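Local coordinates for protein putative acetyltransferase (Streptococcus mutans, PDB 4E2A) that is a putative acetyltransferase of the GNAT family, which probably transfers an acyl group, as its relatives do from acetyl-CoA, at residues L140-G143 with K144-F147. Residues are numbered along the deposited sequence; the frame is centred on the assembly and turned at random.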
loop_
_atom_site.group_PDB
_atom_site.type_symbol
_atom_site.label_atom_id
_atom_site.label_comp_id
_atom_site.label_asym_id
_atom_site.label_seq_id
_atom_site.Cartn_x
_atom_site.Cartn_y
_atom_site.Cartn_z
ATOM N N LEU B 140 22.852 -6.050 -21.403
ATOM C CA LEU B 140 24.283 -6.315 -21.255
ATOM C C LEU B 140 24.539 -7.318 -20.130
ATOM O O LEU B 140 25.688 -7.639 -19.815
ATOM C CB LEU B 140 25.013 -5.010 -20.938
ATOM C CG LEU B 140 24.802 -3.872 -21.932
ATOM C CD1 LEU B 140 25.370 -2.566 -21.389
ATOM C CD2 LEU B 140 25.413 -4.249 -23.281
ATOM N N GLY B 141 23.465 -7.792 -19.511
ATOM C CA GLY B 141 23.588 -8.719 -18.395
ATOM C C GLY B 141 23.766 -8.053 -17.045
ATOM O O GLY B 141 24.002 -8.722 -16.029
ATOM N N LEU B 142 23.649 -6.730 -16.988
ATOM C CA LEU B 142 23.939 -6.074 -15.712
ATOM C C LEU B 142 22.855 -6.357 -14.667
ATOM O O LEU B 142 23.146 -6.435 -13.480
ATOM C CB LEU B 142 24.129 -4.581 -15.889
ATOM C CG LEU B 142 25.279 -4.134 -16.801
ATOM C CD1 LEU B 142 25.173 -2.639 -17.017
ATOM C CD2 LEU B 142 26.662 -4.512 -16.242
ATOM N N GLY B 143 21.608 -6.521 -15.103
ATOM C CA GLY B 143 20.521 -6.795 -14.162
ATOM C C GLY B 143 20.725 -8.125 -13.427
ATOM O O GLY B 143 20.621 -8.224 -12.198
ATOM N N LYS B 144 21.006 -9.159 -14.204
ATOM C CA LYS B 144 21.298 -10.476 -13.666
ATOM C C LYS B 144 22.471 -10.404 -12.703
ATOM O O LYS B 144 22.423 -10.962 -11.607
ATOM C CB LYS B 144 21.603 -11.453 -14.803
ATOM C CG LYS B 144 22.074 -12.802 -14.351
ATOM C CD LYS B 144 22.101 -13.796 -15.498
ATOM C CE LYS B 144 22.806 -15.086 -15.097
ATOM N NZ LYS B 144 22.844 -16.066 -16.226
ATOM N N GLN B 145 23.525 -9.702 -13.102
ATOM C CA GLN B 145 24.705 -9.604 -12.253
ATOM C C GLN B 145 24.383 -8.910 -10.927
ATOM O O GLN B 145 24.852 -9.323 -9.879
ATOM C CB GLN B 145 25.821 -8.849 -12.973
ATOM C CG GLN B 145 27.174 -8.973 -12.313
ATOM C CD GLN B 145 28.280 -8.377 -13.160
ATOM O OE1 GLN B 145 28.109 -8.170 -14.368
ATOM N NE2 GLN B 145 29.418 -8.084 -12.530
ATOM N N LEU B 146 23.579 -7.855 -10.974
ATOM C CA LEU B 146 23.215 -7.146 -9.746
ATOM C C LEU B 146 22.264 -7.998 -8.865
ATOM O O LEU B 146 22.395 -7.996 -7.654
ATOM C CB LEU B 146 22.631 -5.770 -10.063
ATOM C CG LEU B 146 22.397 -4.757 -8.935
ATOM C CD1 LEU B 146 23.578 -4.611 -7.985
ATOM C CD2 LEU B 146 22.020 -3.376 -9.538
ATOM N N PHE B 147 21.338 -8.736 -9.478
ATOM C CA PHE B 147 20.456 -9.624 -8.725
ATOM C C PHE B 147 21.245 -10.747 -8.063
ATOM O O PHE B 147 21.020 -11.064 -6.895
ATOM C CB PHE B 147 19.325 -10.185 -9.590
ATOM C CG PHE B 147 18.268 -10.953 -8.807
ATOM C CD1 PHE B 147 17.334 -10.286 -8.018
ATOM C CD2 PHE B 147 18.200 -12.334 -8.879
ATOM C CE1 PHE B 147 16.358 -10.987 -7.305
ATOM C CE2 PHE B 147 17.221 -13.051 -8.178
ATOM C CZ PHE B 147 16.294 -12.378 -7.394
#
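The start of helix 142-157, the helix of the beta-alpha-beta unit between strands 125-133 and 161-167, carries the G-x-G of the GNAT signature Q/R-x-x-G-x-G/A, here G141 and G143. G141 is the N-cap; its positive phi of 86° is a left-handed backbone conformation that swings the chain into the helix. From there three successive carbonyls open the i to i+4 ladder. Q145 N donates to G141 O at 3.1 Å, L146 N to L142 O at 2.9 Å and F147 N to G143 O at 2.9 Å. All three bonds are fairly straight, the last reaching 162° at the hydrogen.

The side chains meet the first turn mainly through their roots. Q145 CB rests 3.6 Å from G141 O, and its extended chain runs on until OE1 lies 4.4 Å from L142 CD2, a loose touch. L146 CB sits 3.5 Å from L142 O, and F147 CB comes equally near G143 O, at 3.5 Å. In F147, CG stands opposite the backbone N (chi1 -172°), which carries the ring away from this turn; there it meets Y180 edge-to-face and packs on I128, L131 and F182. L142 and L146 both touch I99 of strand 94-101, seating the helix on the sheet, while K144 stretches out on the exposed side.

Backbone hydrogen bonds hold the turn, while the leucine and phenylalanine side chains fix it against the sheet. The ladder uses the N-H groups from Q145 onward, so those of L142, G143 and K144, at the start of the helix, have no i-4 carbonyl within it. As in other GNAT enzymes, such amides, aided by the positive end of the helix dipole, probably receive the pyrophosphate of acetyl-CoA.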